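Local coordinates for malonyl CoA-acyl carrier protein transacylase (Clostridium perfringens, PDB 3PTW) that probably transfers the malonyl group from malonyl-CoA to acyl carrier protein, the step that supplies extender units for fatty acid synthesis, at residues A[113-116]-A[117-120]. Numbering follows the deposited sequence.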
loop_
_atom_site.group_PDB
_atom_site.type_symbol
_atom_site.label_atom_id
_atom_site.label_comp_id
_atom_site.label_asym_id
_atom_site.label_seq_id
_atom_site.Cartn_x
_atom_site.Cartn_y
_atom_site.Cartn_z
ATOM N N VAL A 113 7.061 1.375 -10.560
ATOM C CA VAL A 113 5.889 0.615 -10.114
ATOM C C VAL A 113 5.032 0.085 -11.271
ATOM O O VAL A 113 4.317 -0.909 -11.112
ATOM C CB VAL A 113 5.020 1.365 -9.079
ATOM C CG1 VAL A 113 5.823 1.624 -7.774
ATOM C CG2 VAL A 113 4.422 2.645 -9.677
ATOM N N LYS A 114 5.123 0.731 -12.425
ATOM C CA LYS A 114 4.470 0.226 -13.624
ATOM C C LYS A 114 5.108 -1.120 -13.982
ATOM O O LYS A 114 4.403 -2.091 -14.249
ATOM C CB LYS A 114 4.587 1.235 -14.773
ATOM C CG LYS A 114 4.000 0.774 -16.095
ATOM C CD LYS A 114 4.087 1.903 -17.135
ATOM C CE LYS A 114 3.921 1.370 -18.557
ATOM N NZ LYS A 114 2.490 1.103 -18.843
ATOM N N LYS A 115 6.441 -1.170 -13.949
ATOM C CA LYS A 115 7.170 -2.400 -14.229
ATOM C C LYS A 115 6.854 -3.480 -13.203
ATOM O O LYS A 115 6.605 -4.622 -13.566
ATOM C CB LYS A 115 8.684 -2.135 -14.339
ATOM C CG LYS A 115 9.062 -1.383 -15.625
ATOM C CD LYS A 115 10.561 -1.422 -15.898
ATOM C CE LYS A 115 10.996 -0.421 -16.986
ATOM N NZ LYS A 115 10.856 1.036 -16.559
ATOM N N ARG A 116 6.846 -3.093 -11.928
ATOM C CA ARG A 116 6.529 -3.968 -10.806
ATOM C C ARG A 116 5.145 -4.588 -10.966
ATOM O O ARG A 116 4.968 -5.793 -10.793
ATOM C CB ARG A 116 6.597 -3.164 -9.503
ATOM C CG ARG A 116 6.095 -3.882 -8.237
ATOM C CD ARG A 116 6.124 -2.886 -7.060
ATOM N NE ARG A 116 5.864 -3.488 -5.755
ATOM C CZ ARG A 116 4.650 -3.651 -5.223
ATOM N NH1 ARG A 116 3.566 -3.292 -5.897
ATOM N NH2 ARG A 116 4.525 -4.211 -4.022
ATOM N N GLY A 117 4.169 -3.749 -11.295
ATOM C CA GLY A 117 2.787 -4.185 -11.437
ATOM C C GLY A 117 2.662 -5.200 -12.539
ATOM O O GLY A 117 1.938 -6.191 -12.398
ATOM N N LYS A 118 3.379 -4.945 -13.635
ATOM C CA LYS A 118 3.495 -5.873 -14.758
ATOM C C LYS A 118 4.064 -7.209 -14.282
ATOM O O LYS A 118 3.499 -8.282 -14.575
ATOM C CB LYS A 118 4.418 -5.264 -15.816
ATOM C CG LYS A 118 4.429 -5.932 -17.189
ATOM C CD LYS A 118 5.619 -5.421 -18.038
ATOM C CE LYS A 118 5.450 -3.976 -18.585
ATOM N NZ LYS A 118 5.800 -2.800 -17.684
ATOM N N PHE A 119 5.172 -7.148 -13.536
ATOM C CA PHE A 119 5.856 -8.368 -13.103
ATOM C C PHE A 119 4.992 -9.187 -12.135
ATOM O O PHE A 119 4.910 -10.424 -12.250
ATOM C CB PHE A 119 7.228 -8.068 -12.468
ATOM C CG PHE A 119 8.159 -7.253 -13.335
ATOM C CD1 PHE A 119 8.148 -7.371 -14.727
ATOM C CD2 PHE A 119 9.077 -6.380 -12.745
ATOM C CE1 PHE A 119 9.018 -6.616 -15.526
ATOM C CE2 PHE A 119 9.951 -5.620 -13.527
ATOM C CZ PHE A 119 9.922 -5.740 -14.924
ATOM N N MET A 120 4.346 -8.502 -11.190
ATOM C CA MET A 120 3.492 -9.186 -10.221
ATOM C C MET A 120 2.312 -9.897 -10.892
ATOM O O MET A 120 1.958 -11.019 -10.508
ATOM C CB MET A 120 2.994 -8.226 -9.147
ATOM C CG MET A 120 4.087 -7.760 -8.186
ATOM S SD MET A 120 3.531 -6.460 -7.071
ATOM C CE MET A 120 2.658 -7.426 -5.844
#
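With CG trans to the backbone N (chi1 172°) and the chain extended as far as NE, R116 reaches out across M120, whose CG takes the other course, trans to its carbonyl carbon (chi1 -70°). Being one turn apart on helix 106-122 of the acyltransferase fold, the two meet. M120 SD lies over one face of the guanidinium, toward its rim, 3.4 Å from R116 NH1. An unbranched thioether suits this place: it is polarisable enough to pack on a flat cation and leaves the N-H groups to other partners. Q63 bonds NH1, and Q248 and S91, the latter in a GxSxG sequence resembling a nucleophile elbow, bond NH2, so this buried arginine probably belongs to the active site; in related acyltransferases an arginine binds the malonyl carboxylate.

Regular i to i+4 bonds carry the backbone, among them M120 N to R116 O at 2.8 Å. G117 N likewise bonds V113 O, and glycine, with no side chain, takes up little room at this buried position.

On another side, K118 folds back at chi3 (-74°), setting NZ 3.7 Å from K115 CA. Long flexible lysines fit this partly exposed surface, and E60 forms salt bridges with both K114 and K118, which should offset the repulsion between their ammonium groups, 5.2 Å apart from NZ to NZ. F119 suits its place as a flat hydrophobic ring packed between this turn and A206, K209 and the side chain of E213 on helix 204-214. F119 CE2 lies 3.8 Å from K115 CB, and K115 O, already bonded to F119 N, sits over the ring centre, 3.0 Å above its plane.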